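Coclaurine N-methyltransferase (Coptis japonica, PDB 6GKV) transfers a methyl group from S-adenosyl-L-methionine to the ring nitrogen of coclaurine and related tetrahydroisoquinolines in plant alkaloid biosynthesis. Local coordinates at residues A[132-137]-A[160-165]; A[149-154]-A[176-181]; A[185-190]-A[214-219]. One frame throughout, in Å; residues are numbered along the deposited sequence.

How the contacts relate
Contacts 1 and 2 alternate along the chain and interlock: helix 157-168, which supplies one side of contact 1, is the crossover between the two strands of contact 2. Their centres lie about 9 Å apart, and both reach S-adenosyl-L-homocysteine, contact 1 at the glycine-rich turn and contact 2 at the adenine end. Contact 3 follows later in sequence. Its centre is about 13 Å from that of contact 2, and the two meet where His-185 packs on Ala-180. Contacts 1 and 3 do not touch, their nearest atoms being about 11 Å apart. The series thus runs from the ligand-binding loop and edge strands of the Rossmann-like sheet, strand order 3-2-1-4-5-7-6, to the loop leading into strand 191-197.

Contact 1: residues A[132-137]-A[160-165]; sequences CGQGAL and KEYIEE. With SAH (S-adenosyl-L-homocysteine), chain C.
Ile-163 lays its terminal methyl against the backbone of a glycine turn, CD1 standing 3.6 Å from Gly-135 N. The branch reaches there because CG1 lies anti to the carbonyl carbon and CD1 continues outward nearly fully extended (chi2 163°). Closeness here depends on glycine: a beta carbon on Gly-135 would come only 2.6 Å from Ile-163 CG1. The same methyl also meets Cys-132 SG at 3.6 Å. Beside it, Tyr-162 turns the CD2–CE2 edge of its ring to Gln-134 O, which lies in the ring plane 3.6 Å from CD2, while Gln-134 CB touches that edge more loosely.

Residues 132-135 form a type II' turn, closed by Gly-135 N donating to Cys-132 O at 2.8 Å, and Gly-135 then occupies the N-cap position of helix 136-143. This is the glycine-rich loop of a Rossmann-like methyltransferase. Gly-133 N comes 3.0 Å from O3' of S-adenosyl-L-homocysteine, and a beta carbon on Gly-133 would collide with the ligand's CA, so ligand and Ile-163 each press on a glycine.

Gln-134 and Tyr-162 both continue onto helix 79-85, Cys-132 rests on strand 149-154, and Ile-163 also touches Val-177, so that it joins helix 157-168 to both the loop and edge strand 176-179.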
loop_
_atom_site.group_PDB
_atom_site.type_symbol
_atom_site.label_atom_id
_atom_site.label_comp_id
_atom_site.label_asym_id
_atom_site.label_seq_id
_atom_site.Cartn_x
_atom_site.Cartn_y
_atom_site.Cartn_z
ATOM N N CYS A 132 21.453 12.399 10.398
ATOM C CA CYS A 132 21.757 13.559 9.575
ATOM C C CYS A 132 22.913 13.436 8.578
ATOM O O CYS A 132 23.131 14.350 7.764
ATOM C CB CYS A 132 22.057 14.726 10.505
ATOM S SG CYS A 132 23.485 14.398 11.528
ATOM N N GLY A 133 23.676 12.348 8.657
ATOM C CA GLY A 133 24.849 12.195 7.808
ATOM C C GLY A 133 25.860 13.305 8.041
ATOM O O GLY A 133 26.225 13.588 9.178
ATOM N N GLN A 134 26.305 13.944 6.965
ATOM C CA GLN A 134 27.161 15.118 7.083
ATOM C C GLN A 134 26.344 16.409 7.015
ATOM O O GLN A 134 26.857 17.471 6.660
ATOM C CB GLN A 134 28.240 15.107 6.005
ATOM C CG GLN A 134 29.339 14.095 6.272
ATOM C CD GLN A 134 28.881 12.661 6.065
ATOM O OE1 GLN A 134 28.009 12.390 5.237
ATOM N NE2 GLN A 134 29.463 11.734 6.824
ATOM N N GLY A 135 25.061 16.302 7.349
ATOM C CA GLY A 135 24.226 17.467 7.560
ATOM C C GLY A 135 23.836 18.264 6.336
ATOM O O GLY A 135 23.491 19.441 6.463
ATOM N N ALA A 136 23.876 17.629 5.163
ATOM C CA ALA A 136 23.443 18.263 3.921
ATOM C C ALA A 136 22.093 18.962 4.098
ATOM O O ALA A 136 21.913 20.113 3.662
ATOM C CB ALA A 136 23.367 17.246 2.813
ATOM N N LEU A 137 21.164 18.279 4.769
ATOM C CA LEU A 137 19.825 18.830 5.001
ATOM C C LEU A 137 19.799 19.833 6.149
ATOM O O LEU A 137 19.181 20.890 6.033
ATOM C CB LEU A 137 18.825 17.710 5.278
ATOM C CG LEU A 137 17.362 18.084 5.544
ATOM C CD1 LEU A 137 16.726 18.858 4.370
ATOM C CD2 LEU A 137 16.570 16.820 5.850
ATOM N N LYS A 160 29.020 14.406 13.804
ATOM C CA LYS A 160 28.909 15.534 14.723
ATOM C C LYS A 160 30.081 16.496 14.547
ATOM O O LYS A 160 29.924 17.723 14.692
ATOM C CB LYS A 160 28.854 15.036 16.169
ATOM C CG LYS A 160 28.540 16.104 17.207
ATOM C CD LYS A 160 28.812 15.578 18.610
ATOM C CE LYS A 160 28.170 16.438 19.685
ATOM N NZ LYS A 160 28.575 17.859 19.574
ATOM N N GLU A 161 31.254 15.932 14.240
ATOM C CA GLU A 161 32.465 16.700 13.878
ATOM C C GLU A 161 32.176 17.791 12.867
ATOM O O GLU A 161 32.203 18.983 13.159
ATOM C CB GLU A 161 33.519 15.772 13.253
ATOM C CG GLU A 161 34.515 15.053 14.180
ATOM C CD GLU A 161 34.934 15.876 15.384
ATOM O OE1 GLU A 161 35.195 17.095 15.239
ATOM O OE2 GLU A 161 35.036 15.293 16.484
ATOM N N TYR A 162 31.852 17.328 11.669
ATOM C CA TYR A 162 31.847 18.154 10.487
ATOM C C TYR A 162 30.766 19.220 10.526
ATOM O O TYR A 162 30.950 20.324 9.997
ATOM C CB TYR A 162 31.673 17.278 9.240
ATOM C CG TYR A 162 31.540 18.107 7.998
ATOM C CD1 TYR A 162 32.647 18.715 7.439
ATOM C CD2 TYR A 162 30.304 18.301 7.398
ATOM C CE1 TYR A 162 32.536 19.486 6.309
ATOM C CE2 TYR A 162 30.180 19.076 6.270
ATOM C CZ TYR A 162 31.301 19.671 5.728
ATOM O OH TYR A 162 31.184 20.445 4.593
ATOM N N ILE A 163 29.638 18.908 11.149
ATOM C CA ILE A 163 28.511 19.819 11.060
ATOM C C ILE A 163 28.772 21.042 11.928
ATOM O O ILE A 163 28.736 22.167 11.441
ATOM C CB ILE A 163 27.199 19.120 11.448
ATOM C CG1 ILE A 163 26.825 18.130 10.341
ATOM C CG2 ILE A 163 26.093 20.126 11.603
ATOM C CD1 ILE A 163 25.808 17.096 10.737
ATOM N N GLU A 164 29.082 20.818 13.197
ATOM C CA GLU A 164 29.306 21.913 14.125
ATOM C C GLU A 164 30.370 22.881 13.609
ATOM O O GLU A 164 30.236 24.101 13.736
ATOM C CB GLU A 164 29.693 21.357 15.496
ATOM C CG GLU A 164 28.533 20.635 16.172
ATOM C CD GLU A 164 28.811 20.259 17.612
ATOM O OE1 GLU A 164 30.000 20.181 17.995
ATOM O OE2 GLU A 164 27.826 20.055 18.359
ATOM N N GLU A 165 31.411 22.329 12.998
ATOM C CA GLU A 165 32.490 23.143 12.465
ATOM C C GLU A 165 32.047 23.916 11.226
ATOM O O GLU A 165 32.238 25.135 11.134
ATOM C CB GLU A 165 33.695 22.260 12.157
ATOM C CG GLU A 165 34.083 21.379 13.338
ATOM C CD GLU A 165 35.564 21.412 13.648
ATOM O OE1 GLU A 165 36.352 21.709 12.725
ATOM O OE2 GLU A 165 35.935 21.148 14.814
HETATM N N SAH C . 20.578 11.301 6.233
HETATM C CA SAH C . 21.920 11.494 5.704
HETATM C CB SAH C . 22.680 10.176 5.655
HETATM C CG SAH C . 21.844 8.933 5.369
HETATM S SD SAH C . 22.828 7.422 5.573
HETATM C C SAH C . 21.896 12.111 4.314
HETATM O O SAH C . 20.835 12.094 3.688
HETATM O OXT SAH C . 22.910 12.619 3.805
HETATM C "C5'" SAH C . 22.064 6.996 7.163
HETATM C "C4'" SAH C . 22.393 7.961 8.308
HETATM O "O4'" SAH C . 21.792 7.520 9.516
HETATM C "C3'" SAH C . 23.888 8.065 8.581
HETATM O "O3'" SAH C . 24.191 9.390 8.937
HETATM C "C2'" SAH C . 24.129 7.211 9.801
HETATM O "O2'" SAH C . 25.184 7.770 10.544
HETATM C "C1'" SAH C . 22.782 7.307 10.515
HETATM N N9 SAH C . 22.468 6.118 11.340
HETATM C C8 SAH C . 22.476 4.789 10.970
HETATM N N7 SAH C . 22.124 4.041 12.047
HETATM C C5 SAH C . 21.891 4.873 13.101
HETATM C C6 SAH C . 21.516 4.653 14.432
HETATM N N6 SAH C . 21.308 3.417 14.895
HETATM N N1 SAH C . 21.363 5.735 15.279
HETATM C C2 SAH C . 21.586 7.019 14.814
HETATM N N3 SAH C . 21.955 7.231 13.501
HETATM C C4 SAH C . 22.107 6.175 12.663
#

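Contact 2: residues A[149-154]-A[176-181]; sequences RVTAVT and EVKLAD. With SAH (S-adenosyl-L-homocysteine), chain C.
Thr-154, Glu-176 and Lys-178 bury more surface than any other residues where strands 149-154 and 176-179 run side by side, parallel neighbours in a beta-alpha-beta crossover of the Rossmann-like methyltransferase fold. The strand axes approach to 4.6 Å and diverge by 22°.

The backbone of Lys-178 lies at the middle of the ladder. Its N donates to Ala-152 O at 2.8 Å, and its O receives Thr-154 N at 3.0 Å. Glu-176 holds the start of the pairing, giving its N to Val-150 O and accepting Ala-152 N.

On the face carrying Thr-151, the Glu-176 and Lys-178 side chains both lie against one methyl, Thr-151 CG2. Glu-176 extends with CG anti to its backbone N (chi1 158°), passing CG and CD beside Thr-151 CG2, while Lys-178 slants across the same methyl with CE 4.0 Å from CG2. A bend at the last torsion (chi4 -48°) sets Lys-178 NZ for a salt bridge to Glu-176 OE2, modelled short and met nearly along the C-O axis. An alanine in place of Glu-176 would probably leave the Lys-178 ammonium without this carboxylate mate and remove the contacts of CG, CD and OE2 with that methyl. On the other face, Ala-152 CB meets Val-177 CG1, and Val-177 in turn backs onto helix 157-168.

Thr-154 ends the ladder beside S-adenosyl-L-homocysteine, its CG2 lying 4.1 Å from O2' of the ligand. Its O accepts Ala-180 N at 2.7 Å and lies 3.5 Å from Leu-179 CD1. One residue on from Ala-180, the chain presents Asp-181, whose OD1 accepts N6 of the ligand's adenine at 3.3 Å.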
loop_
_atom_site.group_PDB
_atom_site.type_symbol
_atom_site.label_atom_id
_atom_site.label_comp_id
_atom_site.label_asym_id
_atom_site.label_seq_id
_atom_site.Cartn_x
_atom_site.Cartn_y
_atom_site.Cartn_z
ATOM N N ARG A 149 15.332 26.389 13.972
ATOM C CA ARG A 149 16.358 25.932 14.903
ATOM C C ARG A 149 16.539 24.440 14.673
ATOM O O ARG A 149 15.914 23.596 15.317
ATOM C CB ARG A 149 15.959 26.302 16.340
ATOM C CG ARG A 149 16.578 25.551 17.515
ATOM C CD ARG A 149 15.674 25.729 18.767
ATOM N NE ARG A 149 14.239 25.774 18.443
ATOM C CZ ARG A 149 13.510 26.886 18.279
ATOM N NH1 ARG A 149 14.068 28.085 18.404
ATOM N NH2 ARG A 149 12.220 26.800 17.968
ATOM N N VAL A 150 17.380 24.133 13.693
ATOM C CA VAL A 150 17.534 22.768 13.251
ATOM C C VAL A 150 18.316 21.985 14.278
ATOM O O VAL A 150 19.282 22.498 14.853
ATOM C CB VAL A 150 18.220 22.700 11.876
ATOM C CG1 VAL A 150 17.368 23.375 10.853
ATOM C CG2 VAL A 150 19.556 23.395 11.931
ATOM N N THR A 151 17.884 20.751 14.520
ATOM C CA THR A 151 18.606 19.843 15.410
ATOM C C THR A 151 18.992 18.535 14.709
ATOM O O THR A 151 18.135 17.785 14.244
ATOM C CB THR A 151 17.779 19.513 16.659
ATOM O OG1 THR A 151 17.255 20.726 17.235
ATOM C CG2 THR A 151 18.643 18.760 17.672
ATOM N N ALA A 152 20.287 18.258 14.633
ATOM C CA ALA A 152 20.751 17.065 13.939
ATOM C C ALA A 152 21.080 15.943 14.924
ATOM O O ALA A 152 21.691 16.189 15.949
ATOM C CB ALA A 152 21.960 17.402 13.086
ATOM N N VAL A 153 20.673 14.710 14.629
ATOM C CA VAL A 153 21.004 13.602 15.528
ATOM C C VAL A 153 21.794 12.483 14.854
ATOM O O VAL A 153 21.352 11.913 13.864
ATOM C CB VAL A 153 19.749 12.982 16.147
ATOM C CG1 VAL A 153 20.151 11.905 17.135
ATOM C CG2 VAL A 153 18.934 14.041 16.838
ATOM N N THR A 154 22.951 12.159 15.427
ATOM C CA THR A 154 23.854 11.156 14.871
ATOM C C THR A 154 24.466 10.288 15.957
ATOM O O THR A 154 24.638 10.749 17.065
ATOM C CB THR A 154 25.001 11.802 14.109
ATOM O OG1 THR A 154 24.492 12.834 13.262
ATOM C CG2 THR A 154 25.663 10.784 13.261
ATOM N N GLU A 176 22.176 22.845 15.828
ATOM C CA GLU A 176 22.553 22.159 17.046
ATOM C C GLU A 176 22.680 20.667 16.718
ATOM O O GLU A 176 21.844 20.131 15.986
ATOM C CB GLU A 176 21.512 22.415 18.129
ATOM C CG GLU A 176 21.484 21.393 19.236
ATOM C CD GLU A 176 20.315 21.606 20.172
ATOM O OE1 GLU A 176 19.702 22.693 20.118
ATOM O OE2 GLU A 176 20.008 20.687 20.957
ATOM N N VAL A 177 23.722 20.001 17.217
ATOM C CA VAL A 177 23.924 18.588 16.895
ATOM C C VAL A 177 24.097 17.704 18.125
ATOM O O VAL A 177 24.892 18.011 19.017
ATOM C CB VAL A 177 25.153 18.385 15.997
ATOM C CG1 VAL A 177 25.222 16.941 15.515
ATOM C CG2 VAL A 177 25.120 19.342 14.822
ATOM N N LYS A 178 23.367 16.592 18.155
ATOM C CA LYS A 178 23.378 15.676 19.298
ATOM C C LYS A 178 23.953 14.312 18.927
ATOM O O LYS A 178 23.575 13.746 17.900
ATOM C CB LYS A 178 21.958 15.480 19.854
ATOM C CG LYS A 178 21.171 16.749 20.126
ATOM C CD LYS A 178 19.867 16.414 20.862
ATOM C CE LYS A 178 19.197 17.655 21.446
ATOM N NZ LYS A 178 20.155 18.518 22.200
ATOM N N LEU A 179 24.835 13.766 19.766
ATOM C CA LEU A 179 25.365 12.431 19.506
ATOM C C LEU A 179 24.605 11.357 20.300
ATOM O O LEU A 179 24.727 11.280 21.525
ATOM C CB LEU A 179 26.856 12.380 19.825
ATOM C CG LEU A 179 27.663 11.209 19.257
ATOM C CD1 LEU A 179 27.990 11.401 17.772
ATOM C CD2 LEU A 179 28.914 11.040 20.080
ATOM N N ALA A 180 23.823 10.533 19.597
ATOM C CA ALA A 180 22.942 9.552 20.243
ATOM C C ALA A 180 22.642 8.331 19.380
ATOM O O ALA A 180 22.589 8.428 18.157
ATOM C CB ALA A 180 21.626 10.213 20.644
ATOM N N ASP A 181 22.446 7.182 20.026
ATOM C CA ASP A 181 21.913 6.008 19.350
ATOM C C ASP A 181 20.395 6.185 19.330
ATOM O O ASP A 181 19.748 6.215 20.375
ATOM C CB ASP A 181 22.333 4.708 20.050
ATOM C CG ASP A 181 21.765 3.451 19.379
ATOM O OD1 ASP A 181 21.437 3.485 18.176
ATOM O OD2 ASP A 181 21.652 2.409 20.057
HETATM N N SAH C . 20.578 11.301 6.233
HETATM C CA SAH C . 21.920 11.494 5.704
HETATM C CB SAH C . 22.680 10.176 5.655
HETATM C CG SAH C . 21.844 8.933 5.369
HETATM S SD SAH C . 22.828 7.422 5.573
HETATM C C SAH C . 21.896 12.111 4.314
HETATM O O SAH C . 20.835 12.094 3.688
HETATM O OXT SAH C . 22.910 12.619 3.805
HETATM C "C5'" SAH C . 22.064 6.996 7.163
HETATM C "C4'" SAH C . 22.393 7.961 8.308
HETATM O "O4'" SAH C . 21.792 7.520 9.516
HETATM C "C3'" SAH C . 23.888 8.065 8.581
HETATM O "O3'" SAH C . 24.191 9.390 8.937
HETATM C "C2'" SAH C . 24.129 7.211 9.801
HETATM O "O2'" SAH C . 25.184 7.770 10.544
HETATM C "C1'" SAH C . 22.782 7.307 10.515
HETATM N N9 SAH C . 22.468 6.118 11.340
HETATM C C8 SAH C . 22.476 4.789 10.970
HETATM N N7 SAH C . 22.124 4.041 12.047
HETATM C C5 SAH C . 21.891 4.873 13.101
HETATM C C6 SAH C . 21.516 4.653 14.432
HETATM N N6 SAH C . 21.308 3.417 14.895
HETATM N N1 SAH C . 21.363 5.735 15.279
HETATM C C2 SAH C . 21.586 7.019 14.814
HETATM N N3 SAH C . 21.955 7.231 13.501
HETATM C C4 SAH C . 22.107 6.175 12.663
#

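Contact 3: residues A[185-190]-A[214-219]; sequences HEMAET and SEWISK
His-185 meets Trp-216 through its backbone: O lies at the edge of the indole, near its plane and 3.4 Å from CZ2. Glu-186 brings OE1 to 4.5 Å from Glu-215 OE1, a pair of like charges, both residues exposed. Met-187 then crosses the indole at about a right angle. With CG placed between its own backbone N and carbonyl carbon (chi1 63°), that methylene sits over one face, 3.8 Å from the centroid of the five-membered ring, in a CH-pi contact. SD stands over the same ring at 4.5 Å, a Met-aromatic contact. The backbone O of Met-187 is 3.4 Å from Trp-216 NE1. Thr-190 OG1 donates a hydrogen bond to Glu-189 O from above the carbonyl plane. Thr-190 itself lies alongside residues 216-218, CA against Trp-216 O at 3.5 Å and CG2 near Ser-218. The next residue, Tyr-191, forms backbone hydrogen bonds with Trp-216 and Ser-218, anchoring the end of the loop.

The His-185 carbonyl oxygen at the edge probably suits the indole's electropositive rim, and the Met-187 CG methylene its electron-rich face, so the ring is gripped by weak CH-pi, Met-aromatic and carbonyl-edge contacts.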
loop_
_atom_site.group_PDB
_atom_site.type_symbol
_atom_site.label_atom_id
_atom_site.label_comp_id
_atom_site.label_asym_id
_atom_site.label_seq_id
_atom_site.Cartn_x
_atom_site.Cartn_y
_atom_site.Cartn_z
ATOM N N HIS A 185 17.799 6.236 22.236
ATOM C CA HIS A 185 17.724 7.598 22.741
ATOM C C HIS A 185 16.305 7.983 23.158
ATOM O O HIS A 185 15.342 7.831 22.402
ATOM C CB HIS A 185 18.256 8.611 21.721
ATOM C CG HIS A 185 18.367 10.002 22.273
ATOM N ND1 HIS A 185 19.339 10.364 23.174
ATOM C CD2 HIS A 185 17.595 11.099 22.078
ATOM C CE1 HIS A 185 19.177 11.639 23.504
ATOM N NE2 HIS A 185 18.128 12.102 22.854
ATOM N N GLU A 186 16.187 8.469 24.383
ATOM C CA GLU A 186 14.971 9.124 24.814
ATOM C C GLU A 186 15.282 10.603 24.979
ATOM O O GLU A 186 16.414 10.973 25.270
ATOM C CB GLU A 186 14.434 8.515 26.116
ATOM C CG GLU A 186 14.006 7.041 26.016
ATOM C CD GLU A 186 12.695 6.825 25.242
ATOM O OE1 GLU A 186 12.195 7.775 24.596
ATOM O OE2 GLU A 186 12.161 5.692 25.282
ATOM N N MET A 187 14.289 11.450 24.757
ATOM C CA MET A 187 14.458 12.882 24.932
ATOM C C MET A 187 13.093 13.503 25.152
ATOM O O MET A 187 12.106 13.084 24.541
ATOM C CB MET A 187 15.166 13.520 23.727
ATOM C CG MET A 187 14.419 13.432 22.410
ATOM S SD MET A 187 15.317 14.184 21.031
ATOM C CE MET A 187 15.522 15.848 21.647
ATOM N N ALA A 188 13.039 14.488 26.043
ATOM C CA ALA A 188 11.778 15.101 26.431
ATOM C C ALA A 188 11.509 16.373 25.634
ATOM O O ALA A 188 10.614 17.153 25.972
ATOM C CB ALA A 188 11.776 15.396 27.923
ATOM N N GLU A 189 12.282 16.582 24.575
ATOM C CA GLU A 189 12.048 17.715 23.694
ATOM C C GLU A 189 11.050 17.342 22.595
ATOM O O GLU A 189 10.638 16.185 22.489
ATOM C CB GLU A 189 13.360 18.206 23.100
ATOM C CG GLU A 189 13.739 19.587 23.576
ATOM C CD GLU A 189 14.969 20.114 22.882
ATOM O OE1 GLU A 189 15.402 19.492 21.888
ATOM O OE2 GLU A 189 15.498 21.154 23.327
ATOM N N THR A 190 10.665 18.321 21.779
ATOM C CA THR A 190 9.533 18.158 20.870
ATOM C C THR A 190 9.568 19.176 19.715
ATOM O O THR A 190 9.764 20.373 19.951
ATOM C CB THR A 190 8.228 18.269 21.664
ATOM O OG1 THR A 190 7.982 17.023 22.324
ATOM C CG2 THR A 190 7.081 18.556 20.775
ATOM N N SER A 214 7.090 9.601 17.171
ATOM C CA SER A 214 5.830 10.347 17.222
ATOM C C SER A 214 5.738 11.127 18.524
ATOM O O SER A 214 5.144 12.203 18.568
ATOM C CB SER A 214 4.621 9.415 17.079
ATOM O OG SER A 214 4.469 8.584 18.215
ATOM N N GLU A 215 6.353 10.585 19.573
ATOM C CA GLU A 215 6.380 11.239 20.882
ATOM C C GLU A 215 7.219 12.515 20.825
ATOM O O GLU A 215 7.080 13.386 21.681
ATOM C CB GLU A 215 6.917 10.287 21.954
ATOM C CG GLU A 215 6.020 9.071 22.209
ATOM C CD GLU A 215 6.654 8.031 23.130
ATOM O OE1 GLU A 215 7.788 8.255 23.613
ATOM O OE2 GLU A 215 6.010 6.986 23.371
ATOM N N TRP A 216 8.066 12.619 19.799
ATOM C CA TRP A 216 8.879 13.810 19.559
ATOM C C TRP A 216 8.235 14.810 18.596
ATOM O O TRP A 216 8.831 15.848 18.286
ATOM C CB TRP A 216 10.242 13.414 19.008
ATOM C CG TRP A 216 11.004 12.491 19.876
ATOM C CD1 TRP A 216 10.847 12.311 21.210
ATOM C CD2 TRP A 216 12.040 11.601 19.472
ATOM N NE1 TRP A 216 11.723 11.370 21.669
ATOM C CE2 TRP A 216 12.480 10.910 20.608
ATOM C CE3 TRP A 216 12.658 11.314 18.240
ATOM C CZ2 TRP A 216 13.496 9.961 20.580
ATOM C CZ3 TRP A 216 13.664 10.365 18.202
ATOM C CH2 TRP A 216 14.072 9.699 19.363
ATOM N N ILE A 217 7.032 14.499 18.118
ATOM C CA ILE A 217 6.313 15.402 17.219
ATOM C C ILE A 217 5.487 16.396 18.034
ATOM O O ILE A 217 4.779 15.998 18.954
ATOM C CB ILE A 217 5.370 14.645 16.253
ATOM C CG1 ILE A 217 6.136 13.695 15.333
ATOM C CG2 ILE A 217 4.602 15.617 15.375
ATOM C CD1 ILE A 217 5.230 12.932 14.343
ATOM N N SER A 218 5.592 17.683 17.702
ATOM C CA SER A 218 4.770 18.708 18.332
ATOM C C SER A 218 3.343 18.539 17.879
ATOM O O SER A 218 3.080 17.838 16.900
ATOM C CB SER A 218 5.256 20.126 17.986
ATOM O OG SER A 218 6.522 20.420 18.547
ATOM N N LYS A 219 2.422 19.171 18.597
ATOM C CA LYS A 219 1.065 19.303 18.103
ATOM C C LYS A 219 1.124 19.943 16.728
ATOM O O LYS A 219 1.846 20.927 16.527
ATOM C CB LYS A 219 0.210 20.130 19.066
ATOM C CG LYS A 219 -1.173 19.553 19.365
ATOM C CD LYS A 219 -1.951 20.513 20.263
ATOM C CE LYS A 219 -3.464 20.364 20.155
ATOM N NZ LYS A 219 -4.139 21.322 21.118
#